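Local atomic coordinates of chitinase (Paenibacillus sp. FPU-7, PDB entry 5GZT), a protein that probably hydrolyses internal beta-1,4 linkages between the N-acetylglucosamine units of chitin, as a multi-modular enzyme expressed on the bacterial cell surface. Residues Ile319-Trp325 with Arg339-Asp344; Met663-Leu669 with Gly722-Val728; Ala780-Asp784 with Tyr1116-Ile1120; Thr980-Ala984 with Phe1087-Asp1091. All coordinates share one frame. Residues are numbered along the deposited sequence.

Interaction 1. Residues Ile319-Trp325 with Arg339-Asp344; sequences IKEDAKW and RRNNPD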
loop_
_atom_site.group_PDB
_atom_site.type_symbol
_atom_site.label_atom_id
_atom_site.label_comp_id
_atom_site.label_asym_id
_atom_site.label_seq_id
_atom_site.Cartn_x
_atom_site.Cartn_y
_atom_site.Cartn_z
ATOM N N ILE B 319 11.441 12.551 -14.750
ATOM C CA ILE B 319 10.448 13.567 -15.187
ATOM C C ILE B 319 11.105 14.901 -15.619
ATOM O O ILE B 319 10.615 15.603 -16.508
ATOM C CB ILE B 319 9.364 13.797 -14.102
ATOM C CG1 ILE B 319 8.129 14.445 -14.667
ATOM C CG2 ILE B 319 9.923 14.541 -12.902
ATOM C CD1 ILE B 319 6.954 14.502 -13.645
ATOM N N LYS B 320 12.230 15.231 -15.023
ATOM C CA LYS B 320 13.006 16.414 -15.502
ATOM C C LYS B 320 13.387 16.383 -16.964
ATOM O O LYS B 320 13.605 17.432 -17.564
ATOM C CB LYS B 320 14.276 16.647 -14.660
ATOM C CG LYS B 320 15.375 15.626 -14.909
ATOM C CD LYS B 320 16.425 15.607 -13.803
ATOM C CE LYS B 320 17.180 16.928 -13.769
ATOM N NZ LYS B 320 17.836 17.293 -12.462
ATOM N N GLU B 321 13.389 15.195 -17.557
ATOM C CA GLU B 321 13.678 15.027 -18.979
ATOM C C GLU B 321 12.482 15.027 -19.860
ATOM O O GLU B 321 12.606 14.725 -21.036
ATOM C CB GLU B 321 14.449 13.739 -19.148
ATOM C CG GLU B 321 15.762 13.780 -18.354
ATOM C CD GLU B 321 16.708 12.628 -18.661
ATOM O OE1 GLU B 321 16.763 12.178 -19.846
ATOM O OE2 GLU B 321 17.392 12.173 -17.711
ATOM N N ASP B 322 11.315 15.351 -19.320
ATOM C CA ASP B 322 10.049 15.309 -20.088
ATOM C C ASP B 322 9.630 16.724 -20.357
ATOM O O ASP B 322 9.135 17.396 -19.440
ATOM C CB ASP B 322 8.908 14.584 -19.306
ATOM C CG ASP B 322 7.605 14.527 -20.084
ATOM O OD1 ASP B 322 7.598 14.928 -21.266
ATOM O OD2 ASP B 322 6.574 14.050 -19.546
ATOM N N ALA B 323 9.781 17.175 -21.605
ATOM C CA ALA B 323 9.631 18.612 -21.921
ATOM C C ALA B 323 8.210 19.061 -21.843
ATOM O O ALA B 323 7.955 20.245 -21.661
ATOM C CB ALA B 323 10.168 18.957 -23.305
ATOM N N LYS B 324 7.286 18.128 -22.057
ATOM C CA LYS B 324 5.868 18.402 -21.945
ATOM C C LYS B 324 5.584 18.968 -20.554
ATOM O O LYS B 324 4.843 19.912 -20.429
ATOM C CB LYS B 324 5.099 17.101 -22.174
ATOM C CG LYS B 324 3.593 17.158 -21.947
ATOM C CD LYS B 324 2.847 17.717 -23.124
ATOM C CE LYS B 324 1.733 18.626 -22.669
ATOM N NZ LYS B 324 0.991 19.155 -23.842
ATOM N N TRP B 325 6.241 18.398 -19.558
ATOM C CA TRP B 325 6.175 18.820 -18.194
ATOM C C TRP B 325 7.031 20.108 -17.918
ATOM O O TRP B 325 6.508 21.126 -17.416
ATOM C CB TRP B 325 6.651 17.688 -17.291
ATOM C CG TRP B 325 6.381 17.979 -15.898
ATOM C CD1 TRP B 325 5.136 18.191 -15.345
ATOM C CD2 TRP B 325 7.327 18.145 -14.840
ATOM N NE1 TRP B 325 5.270 18.464 -14.012
ATOM C CE2 TRP B 325 6.590 18.447 -13.669
ATOM C CE3 TRP B 325 8.708 18.105 -14.759
ATOM C CZ2 TRP B 325 7.186 18.657 -12.439
ATOM C CZ3 TRP B 325 9.304 18.305 -13.498
ATOM C CH2 TRP B 325 8.547 18.585 -12.375
ATOM N N ARG B 339 11.281 22.949 -12.427
ATOM C CA ARG B 339 10.967 21.706 -13.083
ATOM C C ARG B 339 12.173 21.108 -13.799
ATOM O O ARG B 339 12.485 19.929 -13.605
ATOM C CB ARG B 339 9.819 21.905 -14.046
ATOM C CG ARG B 339 8.474 22.063 -13.308
ATOM C CD ARG B 339 7.304 21.939 -14.280
ATOM N NE ARG B 339 6.036 22.139 -13.592
ATOM C CZ ARG B 339 4.839 21.963 -14.157
ATOM N NH1 ARG B 339 4.720 21.567 -15.417
ATOM N NH2 ARG B 339 3.743 22.177 -13.460
ATOM N N ARG B 340 12.890 21.940 -14.575
ATOM C CA ARG B 340 14.087 21.464 -15.288
ATOM C C ARG B 340 15.161 20.942 -14.393
ATOM O O ARG B 340 15.859 20.015 -14.797
ATOM C CB ARG B 340 14.680 22.545 -16.201
ATOM C CG ARG B 340 13.767 22.967 -17.357
ATOM C CD ARG B 340 14.259 24.327 -17.868
ATOM N NE ARG B 340 13.351 24.897 -18.844
ATOM C CZ ARG B 340 13.120 26.191 -18.964
ATOM N NH1 ARG B 340 13.715 27.098 -18.189
ATOM N NH2 ARG B 340 12.233 26.579 -19.834
ATOM N N ASN B 341 15.261 21.480 -13.170
ATOM C CA ASN B 341 16.176 20.980 -12.143
ATOM C C ASN B 341 15.588 19.996 -11.135
ATOM O O ASN B 341 16.149 19.782 -9.999
ATOM C CB ASN B 341 16.805 22.162 -11.373
ATOM C CG ASN B 341 17.458 23.181 -12.314
ATOM O OD1 ASN B 341 17.937 22.820 -13.363
ATOM N ND2 ASN B 341 17.446 24.461 -11.938
ATOM N N ASN B 342 14.492 19.354 -11.502
ATOM C CA ASN B 342 13.833 18.451 -10.527
ATOM C C ASN B 342 14.817 17.386 -9.995
ATOM O O ASN B 342 15.394 16.680 -10.760
ATOM C CB ASN B 342 12.630 17.779 -11.186
ATOM C CG ASN B 342 11.728 17.157 -10.156
ATOM O OD1 ASN B 342 11.143 17.887 -9.348
ATOM N ND2 ASN B 342 11.776 15.818 -10.050
ATOM N N PRO B 343 15.002 17.271 -8.685
ATOM C CA PRO B 343 15.995 16.400 -8.115
ATOM C C PRO B 343 15.664 14.900 -7.996
ATOM O O PRO B 343 15.689 14.345 -6.906
ATOM C CB PRO B 343 16.171 16.995 -6.733
ATOM C CG PRO B 343 14.796 17.414 -6.403
ATOM C CD PRO B 343 14.296 18.019 -7.635
ATOM N N ASP B 344 15.493 14.262 -9.138
ATOM C CA ASP B 344 15.011 12.910 -9.201
ATOM C C ASP B 344 15.955 11.908 -8.551
ATOM O O ASP B 344 15.505 10.986 -7.775
ATOM C CB ASP B 344 14.631 12.526 -10.625
ATOM C CG ASP B 344 13.344 13.166 -11.071
ATOM O OD1 ASP B 344 12.215 12.723 -10.608
ATOM O OD2 ASP B 344 13.461 14.152 -11.856
HETATM O O HOH W 1 11.087 11.136 -12.361
#

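Interaction 2. Residues Met663-Leu669 with Gly722-Val728; sequences MATYTQL and GTVASNV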
loop_
_atom_site.group_PDB
_atom_site.type_symbol
_atom_site.label_atom_id
_atom_site.label_comp_id
_atom_site.label_asym_id
_atom_site.label_seq_id
_atom_site.Cartn_x
_atom_site.Cartn_y
_atom_site.Cartn_z
ATOM N N MET B 663 -9.936 28.654 37.983
ATOM C CA MET B 663 -10.773 29.335 38.965
ATOM C C MET B 663 -10.336 30.788 39.037
ATOM O O MET B 663 -9.162 31.088 38.954
ATOM C CB MET B 663 -10.654 28.691 40.355
ATOM C CG MET B 663 -11.121 27.207 40.440
ATOM S SD MET B 663 -12.885 27.127 40.367
ATOM C CE MET B 663 -13.445 28.067 41.787
ATOM N N ALA B 664 -11.285 31.700 39.160
ATOM C CA ALA B 664 -10.932 33.144 39.359
ATOM C C ALA B 664 -10.734 33.435 40.835
ATOM O O ALA B 664 -9.958 34.267 41.176
ATOM C CB ALA B 664 -12.131 33.958 38.866
ATOM N N THR B 665 -11.467 32.771 41.731
ATOM C CA THR B 665 -11.256 32.952 43.195
ATOM C C THR B 665 -11.276 31.552 43.804
ATOM O O THR B 665 -11.235 30.568 43.073
ATOM C CB THR B 665 -12.347 33.792 43.869
ATOM O OG1 THR B 665 -13.586 33.116 43.804
ATOM C CG2 THR B 665 -12.457 35.252 43.220
ATOM N N TYR B 666 -11.310 31.442 45.121
ATOM C CA TYR B 666 -11.474 30.134 45.721
ATOM C C TYR B 666 -12.766 29.501 45.301
ATOM O O TYR B 666 -12.839 28.304 45.295
ATOM C CB TYR B 666 -11.365 30.190 47.271
ATOM C CG TYR B 666 -9.935 30.187 47.825
ATOM C CD1 TYR B 666 -9.036 29.293 47.349
ATOM C CD2 TYR B 666 -9.504 31.092 48.786
ATOM C CE1 TYR B 666 -7.722 29.261 47.779
ATOM C CE2 TYR B 666 -8.181 31.026 49.301
ATOM C CZ TYR B 666 -7.293 30.121 48.754
ATOM O OH TYR B 666 -5.956 29.935 49.099
ATOM N N THR B 667 -13.839 30.265 45.046
ATOM C CA THR B 667 -15.086 29.642 44.699
ATOM C C THR B 667 -15.667 30.045 43.321
ATOM O O THR B 667 -16.591 29.387 42.850
ATOM C CB THR B 667 -16.142 29.866 45.717
ATOM O OG1 THR B 667 -16.342 31.254 45.913
ATOM C CG2 THR B 667 -15.716 29.259 47.108
ATOM N N GLN B 668 -15.156 31.091 42.690
ATOM C CA GLN B 668 -15.787 31.494 41.374
ATOM C C GLN B 668 -15.086 30.817 40.197
ATOM O O GLN B 668 -13.868 30.986 40.025
ATOM C CB GLN B 668 -15.792 33.010 41.233
ATOM C CG GLN B 668 -17.006 33.558 40.449
ATOM C CD GLN B 668 -18.432 33.101 40.890
ATOM O OE1 GLN B 668 -18.739 32.861 42.090
ATOM N NE2 GLN B 668 -19.331 32.985 39.874
ATOM N N LEU B 669 -15.852 30.000 39.466
ATOM C CA LEU B 669 -15.336 29.331 38.284
ATOM C C LEU B 669 -15.818 30.114 37.070
ATOM O O LEU B 669 -17.003 30.209 36.898
ATOM C CB LEU B 669 -15.901 27.944 38.250
ATOM C CG LEU B 669 -15.500 27.105 37.052
ATOM C CD1 LEU B 669 -14.038 26.814 37.001
ATOM C CD2 LEU B 669 -16.270 25.826 37.127
ATOM N N GLY B 722 -19.765 29.448 37.478
ATOM C CA GLY B 722 -20.627 29.646 38.605
ATOM C C GLY B 722 -19.802 29.505 39.882
ATOM O O GLY B 722 -18.578 29.683 39.851
ATOM N N THR B 723 -20.501 29.240 40.974
ATOM C CA THR B 723 -19.932 29.339 42.324
ATOM C C THR B 723 -19.831 27.925 42.834
ATOM O O THR B 723 -20.805 27.235 42.913
ATOM C CB THR B 723 -20.837 30.143 43.261
ATOM O OG1 THR B 723 -20.995 31.453 42.715
ATOM C CG2 THR B 723 -20.133 30.289 44.765
ATOM N N VAL B 724 -18.612 27.478 43.077
ATOM C CA VAL B 724 -18.404 26.135 43.598
ATOM C C VAL B 724 -18.723 26.228 45.099
ATOM O O VAL B 724 -18.403 27.260 45.729
ATOM C CB VAL B 724 -16.934 25.740 43.329
ATOM C CG1 VAL B 724 -16.599 24.402 43.919
ATOM C CG2 VAL B 724 -16.633 25.782 41.796
ATOM N N ALA B 725 -19.235 25.148 45.668
ATOM C CA ALA B 725 -19.852 25.121 47.004
ATOM C C ALA B 725 -18.829 25.364 48.151
ATOM O O ALA B 725 -19.171 25.966 49.142
ATOM C CB ALA B 725 -20.638 23.803 47.223
ATOM N N SER B 726 -17.580 24.964 47.956
ATOM C CA SER B 726 -16.523 25.151 48.948
ATOM C C SER B 726 -15.226 25.515 48.211
ATOM O O SER B 726 -15.129 25.353 46.927
ATOM C CB SER B 726 -16.445 23.859 49.784
ATOM O OG SER B 726 -15.902 22.804 49.066
ATOM N N ASN B 727 -14.245 25.996 48.961
ATOM C CA ASN B 727 -13.057 26.547 48.365
ATOM C C ASN B 727 -12.320 25.480 47.541
ATOM O O ASN B 727 -12.217 24.321 47.983
ATOM C CB ASN B 727 -12.118 27.124 49.420
ATOM C CG ASN B 727 -12.668 28.353 50.105
ATOM O OD1 ASN B 727 -13.611 28.928 49.663
ATOM N ND2 ASN B 727 -12.050 28.751 51.235
ATOM N N VAL B 728 -11.726 25.904 46.410
ATOM C CA VAL B 728 -10.992 24.988 45.563
ATOM C C VAL B 728 -9.522 25.331 45.749
ATOM O O VAL B 728 -9.075 26.376 45.304
ATOM C CB VAL B 728 -11.439 25.133 44.068
ATOM C CG1 VAL B 728 -10.522 24.329 43.188
ATOM C CG2 VAL B 728 -12.890 24.772 43.920
HETATM O O HOH W 2 -9.385 28.244 43.420
HETATM O O HOH W 3 -22.570 32.050 40.423
#

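Interaction 3. Residues Ala780-Asp784 with Tyr1116-Ile1120; sequences AYKVD and YSQDI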
loop_
_atom_site.group_PDB
_atom_site.type_symbol
_atom_site.label_atom_id
_atom_site.label_comp_id
_atom_site.label_asym_id
_atom_site.label_seq_id
_atom_site.Cartn_x
_atom_site.Cartn_y
_atom_site.Cartn_z
ATOM N N ALA B 780 27.128 34.170 44.161
ATOM C CA ALA B 780 26.785 35.501 43.737
ATOM C C ALA B 780 25.399 35.446 43.080
ATOM O O ALA B 780 24.565 36.302 43.331
ATOM C CB ALA B 780 27.858 36.043 42.766
ATOM N N TYR B 781 25.120 34.383 42.344
ATOM C CA TYR B 781 23.749 34.160 41.772
ATOM C C TYR B 781 22.804 33.536 42.817
ATOM O O TYR B 781 23.109 32.484 43.410
ATOM C CB TYR B 781 23.878 33.259 40.556
ATOM C CG TYR B 781 22.565 33.000 39.863
ATOM C CD1 TYR B 781 21.774 34.057 39.406
ATOM C CD2 TYR B 781 22.109 31.692 39.659
ATOM C CE1 TYR B 781 20.565 33.823 38.759
ATOM C CE2 TYR B 781 20.904 31.454 39.002
ATOM C CZ TYR B 781 20.134 32.511 38.556
ATOM O OH TYR B 781 18.926 32.267 37.922
ATOM N N LYS B 782 21.715 34.236 43.096
ATOM C CA LYS B 782 20.788 33.899 44.137
ATOM C C LYS B 782 19.492 33.308 43.502
ATOM O O LYS B 782 19.238 33.463 42.319
ATOM C CB LYS B 782 20.406 35.109 44.921
ATOM C CG LYS B 782 21.483 35.790 45.748
ATOM C CD LYS B 782 22.347 34.826 46.547
ATOM C CE LYS B 782 23.408 35.622 47.313
ATOM N NZ LYS B 782 24.446 34.722 47.867
ATOM N N VAL B 783 18.700 32.661 44.332
ATOM C CA VAL B 783 17.419 32.083 43.961
ATOM C C VAL B 783 16.374 33.160 44.153
ATOM O O VAL B 783 16.307 33.778 45.211
ATOM C CB VAL B 783 17.072 30.857 44.834
ATOM C CG1 VAL B 783 15.628 30.433 44.599
ATOM C CG2 VAL B 783 18.045 29.724 44.549
ATOM N N ASP B 784 15.561 33.348 43.113
ATOM C CA ASP B 784 14.524 34.362 43.101
ATOM C C ASP B 784 13.219 33.642 43.392
ATOM O O ASP B 784 12.633 32.993 42.533
ATOM C CB ASP B 784 14.478 34.959 41.692
ATOM C CG ASP B 784 13.491 36.069 41.547
ATOM O OD1 ASP B 784 12.762 36.387 42.495
ATOM O OD2 ASP B 784 13.440 36.597 40.435
ATOM N N TYR B 1116 18.714 24.980 38.988
ATOM C CA TYR B 1116 18.779 26.418 39.176
ATOM C C TYR B 1116 20.207 26.983 38.900
ATOM O O TYR B 1116 20.324 28.107 38.452
ATOM C CB TYR B 1116 18.377 26.816 40.577
ATOM C CG TYR B 1116 17.775 28.203 40.614
ATOM C CD1 TYR B 1116 18.576 29.372 40.642
ATOM C CD2 TYR B 1116 16.422 28.362 40.544
ATOM C CE1 TYR B 1116 17.990 30.662 40.642
ATOM C CE2 TYR B 1116 15.852 29.599 40.528
ATOM C CZ TYR B 1116 16.627 30.758 40.544
ATOM O OH TYR B 1116 15.940 31.944 40.559
ATOM N N SER B 1117 21.260 26.200 39.185
ATOM C CA SER B 1117 22.641 26.695 39.114
ATOM C C SER B 1117 23.123 26.839 37.661
ATOM O O SER B 1117 24.164 27.479 37.427
ATOM C CB SER B 1117 23.564 25.752 39.860
ATOM O OG SER B 1117 23.675 24.506 39.149
ATOM N N GLN B 1118 22.384 26.248 36.685
ATOM C CA GLN B 1118 22.958 26.024 35.363
ATOM C C GLN B 1118 22.762 27.192 34.404
ATOM O O GLN B 1118 23.234 27.079 33.276
ATOM C CB GLN B 1118 22.492 24.693 34.761
ATOM C CG GLN B 1118 22.900 23.510 35.604
ATOM C CD GLN B 1118 22.358 22.209 35.061
ATOM O OE1 GLN B 1118 21.200 22.132 34.580
ATOM N NE2 GLN B 1118 23.199 21.190 35.061
ATOM N N ASP B 1119 22.137 28.295 34.867
ATOM C CA ASP B 1119 21.843 29.486 34.080
ATOM C C ASP B 1119 21.818 30.679 35.008
ATOM O O ASP B 1119 20.732 31.129 35.474
ATOM C CB ASP B 1119 20.533 29.446 33.261
ATOM C CG ASP B 1119 20.210 30.831 32.648
ATOM O OD1 ASP B 1119 21.219 31.545 32.333
ATOM O OD2 ASP B 1119 19.005 31.255 32.532
ATOM N N ILE B 1120 23.015 31.265 35.209
ATOM C CA ILE B 1120 23.171 32.418 36.126
ATOM C C ILE B 1120 22.594 33.726 35.523
ATOM O O ILE B 1120 22.533 34.743 36.218
ATOM C CB ILE B 1120 24.629 32.639 36.602
ATOM C CG1 ILE B 1120 25.596 32.861 35.387
ATOM C CG2 ILE B 1120 25.078 31.452 37.439
ATOM C CD1 ILE B 1120 26.827 33.717 35.666
HETATM O O HOH W 4 18.681 29.873 36.816
HETATM O O HOH W 5 17.164 33.983 39.124
#

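Interaction 4. Residues Thr980-Ala984 with Phe1087-Asp1091; sequences TAHQA and FITYD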
loop_
_atom_site.group_PDB
_atom_site.type_symbol
_atom_site.label_atom_id
_atom_site.label_comp_id
_atom_site.label_asym_id
_atom_site.label_seq_id
_atom_site.Cartn_x
_atom_site.Cartn_y
_atom_site.Cartn_z
ATOM N N THR B 980 22.396 11.546 15.833
ATOM C CA THR B 980 21.994 12.749 16.536
ATOM C C THR B 980 20.434 12.825 16.581
ATOM O O THR B 980 19.724 12.208 15.746
ATOM C CB THR B 980 22.537 14.015 15.873
ATOM O OG1 THR B 980 21.868 14.206 14.611
ATOM C CG2 THR B 980 24.062 13.919 15.714
ATOM N N ALA B 981 19.943 13.655 17.508
ATOM C CA ALA B 981 18.486 13.829 17.749
ATOM C C ALA B 981 18.251 14.773 18.928
ATOM O O ALA B 981 19.223 15.273 19.553
ATOM C CB ALA B 981 17.788 12.473 17.946
ATOM N N HIS B 982 16.961 15.102 19.181
ATOM C CA HIS B 982 16.653 16.103 20.195
ATOM C C HIS B 982 16.554 15.375 21.552
ATOM O O HIS B 982 15.820 14.331 21.667
ATOM C CB HIS B 982 15.340 16.731 19.895
ATOM C CG HIS B 982 15.304 17.472 18.596
ATOM N ND1 HIS B 982 16.081 18.586 18.350
ATOM C CD2 HIS B 982 14.514 17.306 17.503
ATOM C CE1 HIS B 982 15.817 19.041 17.141
ATOM N NE2 HIS B 982 14.843 18.308 16.623
ATOM N N GLN B 983 17.343 15.858 22.493
ATOM C CA GLN B 983 17.392 15.267 23.872
ATOM C C GLN B 983 16.226 15.693 24.773
ATOM O O GLN B 983 15.948 14.995 25.742
ATOM C CB GLN B 983 18.716 15.560 24.580
ATOM C CG GLN B 983 18.989 17.016 24.984
ATOM C CD GLN B 983 19.060 17.276 26.498
ATOM O OE1 GLN B 983 18.582 16.448 27.361
ATOM N NE2 GLN B 983 19.587 18.448 26.837
ATOM N N ALA B 984 15.540 16.779 24.417
ATOM C CA ALA B 984 14.540 17.399 25.255
ATOM C C ALA B 984 13.347 18.006 24.507
ATOM O O ALA B 984 12.642 18.877 25.042
ATOM C CB ALA B 984 15.207 18.476 26.065
ATOM N N PHE B 1087 27.251 18.820 17.020
ATOM C CA PHE B 1087 25.809 19.045 17.079
ATOM C C PHE B 1087 25.413 19.059 18.539
ATOM O O PHE B 1087 25.718 18.104 19.248
ATOM C CB PHE B 1087 25.091 17.867 16.399
ATOM C CG PHE B 1087 23.593 17.948 16.461
ATOM C CD1 PHE B 1087 22.884 17.363 17.540
ATOM C CD2 PHE B 1087 22.879 18.563 15.455
ATOM C CE1 PHE B 1087 21.492 17.438 17.602
ATOM C CE2 PHE B 1087 21.479 18.632 15.509
ATOM C CZ PHE B 1087 20.780 18.073 16.595
ATOM N N ILE B 1088 24.681 20.087 18.948
ATOM C CA ILE B 1088 24.260 20.277 20.354
ATOM C C ILE B 1088 22.712 20.329 20.445
ATOM O O ILE B 1088 22.107 21.045 19.700
ATOM C CB ILE B 1088 24.841 21.590 20.931
ATOM C CG1 ILE B 1088 26.368 21.585 20.896
ATOM C CG2 ILE B 1088 24.410 21.830 22.378
ATOM C CD1 ILE B 1088 27.055 20.417 21.622
ATOM N N THR B 1089 22.126 19.642 21.420
ATOM C CA THR B 1089 20.670 19.627 21.647
ATOM C C THR B 1089 20.409 20.027 23.069
ATOM O O THR B 1089 21.045 19.496 24.010
ATOM C CB THR B 1089 20.080 18.262 21.320
ATOM O OG1 THR B 1089 18.753 18.157 21.834
ATOM C CG2 THR B 1089 20.973 17.096 21.811
ATOM N N TYR B 1090 19.540 21.009 23.213
ATOM C CA TYR B 1090 19.375 21.697 24.481
ATOM C C TYR B 1090 17.993 22.332 24.567
ATOM O O TYR B 1090 17.262 22.296 23.530
ATOM C CB TYR B 1090 20.505 22.741 24.676
ATOM C CG TYR B 1090 20.500 23.898 23.720
ATOM C CD1 TYR B 1090 20.816 23.727 22.354
ATOM C CD2 TYR B 1090 20.208 25.162 24.151
ATOM C CE1 TYR B 1090 20.780 24.796 21.470
ATOM C CE2 TYR B 1090 20.212 26.265 23.275
ATOM C CZ TYR B 1090 20.495 26.086 21.936
ATOM O OH TYR B 1090 20.442 27.192 21.094
ATOM N N ASP B 1091 17.619 22.895 25.748
ATOM C CA ASP B 1091 16.459 23.782 25.867
ATOM C C ASP B 1091 16.934 25.193 25.897
ATOM O O ASP B 1091 17.878 25.457 26.592
ATOM C CB ASP B 1091 15.622 23.587 27.196
ATOM C CG ASP B 1091 14.510 22.540 27.070
ATOM O OD1 ASP B 1091 13.872 22.487 25.982
ATOM O OD2 ASP B 1091 14.384 21.687 28.019
HETATM O O HOH W 6 17.251 19.847 20.409
#

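Interaction 1. Residues Ile319-Trp325 with Arg339-Asp344
Stacking dominates one end. The guanidinium of Arg339 lies flat on the Trp325 indole, centres 4.0 Å apart and planes only 7° from parallel; Arg339 CZ sits off-centre over the five-membered ring in a cation-pi contact, and Arg339 CD makes a CH-pi contact 3.7 Å from the centroid of the six-membered ring. The same guanidinium closes a hydrogen bond, Arg339 NH1 to Trp325 O (2.7 Å), so one side chain holds both ring and backbone. Both segments belong to the excursion between consecutive barrel strands 303-312 and 362-368 of the first family 18 (beta/alpha)8 domain: Ile319-Trp325 runs from a 3-10 turn into helix 323-326, N-capped by Asp322, and Arg339-Asp344 leaves the end of helix 333-340. Hydrogen bonding takes over at the far end. Lys320 NZ donates to Asn342 O (3.0 Å), which also accepts from Asp344 N across the inverse gamma turn centred on Pro343. Asn342 ND2 reaches Asp344 OD2 (3.0 Å) as well as Ala285 O. A water accepts from Ile319 N (2.8 Å) and donates to Asp344 OD1 (2.6 Å), shared with Tyr306 OH. Ile319 CG2 packs against polar groups, 3.6 Å from Asn342 ND2 and 3.7 Å from Asp344 OD2.

Interaction 2. Residues Met663-Leu669 with Gly722-Val728
Four main-chain hydrogen bonds and one between side chains join these segments of the immunoglobulin-like domain, where strand 668-678 begins and its antiparallel partner 714-723 ends. Leu669 and Gly722 form a hydrogen-bonded pair: Leu669 N donates to Gly722 O (2.8 Å) and Gly722 N to Leu669 O (2.9 Å). Gln668 and Thr723 are the adjoining non-hydrogen-bonded pair; on their shared face Thr723 OG1 donates to Gln668 OE1 (2.7 Å). A water donates a hydrogen bond to Thr723 OG1 (2.8 Å) and accepts a weak one from Gln668 NE2 (3.4 Å). Past the strands, Val724 N bonds to Thr667 O (2.8 Å) and Val728 N to Tyr666 O (2.9 Å). Thr667 N and Gln668 N turn inward to Thr665 OG1, at 3.1 and 2.8 Å, in an ST turn and ST motif. A second water donates to Thr665 O (3.0 Å) and Val728 O (2.7 Å), while Asn727 ND2 is taken by Tyr729 OH. Met663 CE packs 3.9 Å from Val724 CG2 and 4.0 Å from Val728 CG2, next to strand 754-759 of the other sheet. At the backbone angles of Gly722 a CB would clash with the preceding carbonyl oxygen, so the position calls for glycine. Polar pairing thus continues beyond the ladder: the Thr665 hydroxyl and a water serve the irregular backbone, Gln668 and Thr723 pair through their side chains, and the apolar groups turn toward the domain interior.

Interaction 3. Residues Ala780-Asp784 with Tyr1116-Ile1120
Neither segment forms a regular strand. Ala780-Asp784 is largely extended from Tyr781 onward, whereas Tyr1116 to Gln1118 have phi/psi near helical values; the CA atoms of the segments come no closer than 5.9 Å, at Tyr781 and Ile1120, so side chains bridge the gap. A direct hydrogen bond runs from Asp784 N to Tyr1116 OH (2.9 Å). The segments lie in the loops after strands 765-771 and 1110-1114, first and last of the second family 18 (beta/alpha)8 barrel and neighbours in its closed sheet; the contact thus joins loops at the seam where the barrel closes. The Tyr781 and Tyr1116 rings are roughly parallel (26°) but displaced, centroids 5.4 Å distant, with little overlap. Aliphatic groups cover one face of each ring: Ile1120 CA lies 3.6 Å from the Tyr781 centroid, almost on the ring normal, and Val783 CG2 4.1 Å from the Tyr1116 centroid. Two waters flank Tyr781 OH. One accepts from Tyr781 OH (2.6 Å) and donates to Tyr1116 O (2.9 Å) and Asp1119 O (2.8 Å); the other donates to Tyr781 OH (2.7 Å) and lies 2.8 Å from Tyr1116 OH. Tyr836 OH of helix 830-843 bonds to Val783 N.

Interaction 4. Residues Thr980-Ala984 with Phe1087-Asp1091
Thr1089 OG1 is the hub: it accepts from Gln983 N (2.8 Å, nearly linear) and lies 2.7 Å from a water that also meets His982 ND1 at 2.7 Å. A weak bond, Gln983 NE2 to Thr1089 O (3.3 Å), holds the same threonine by its backbone. Thr1089 ends strand 1086-1089 of the antiparallel sheet inserted between the seventh and eighth strands of the second barrel, consistent with the insertion subdomain found in many family 18 chitinases; Thr980-Ala984 belongs to the loop after the sixth strand, 964-967. The segments run 6° from parallel, yet bonds between backbone and side chain, not a ladder, join them; strand 1086-1089 has both edges taken, by strands 1024-1026 and 1074-1079. Further bonds tie the partners outward, His982 NE2 to Asp1069 OD2 and Gln983 OE1 to Asp971 N. The packing is fully buried. Thr1089 CG2 sits 3.4 Å from Ala981 O, and the Phe1087 ring edge, at CE1, lies 3.7 Å from the same Ala981 O. At the other end Ala984 CB touches Asp1091 OD2 (3.8 Å), a carboxylate held by Ser1095 and Lys1099. Over one face of Phe1087 lies Thr980 CB, 4.1 Å from the ring centroid and 22° off its normal.

How the interactions relate
Interactions 1, 3 and 4 belong to two successive family 18 barrels, and interaction 2 to the immunoglobulin-like domain between them in sequence. Only interaction 4 is wholly buried; the others mix buried and exposed residues. Interactions 3 and 4 share one barrel domain, centres about 23 Å apart and nearest atoms about 8 Å, with both segments of interaction 4 lying in sequence between those of interaction 3. Interaction 1, about 66 Å from interaction 2 between centres, relies on a cation stacked on an indole. Interaction 2 alone has paired strands. Interaction 3 joins two tyrosines through water, whereas interaction 4 centres on one threonine hydroxyl at the junction of barrel loop and inserted sheet.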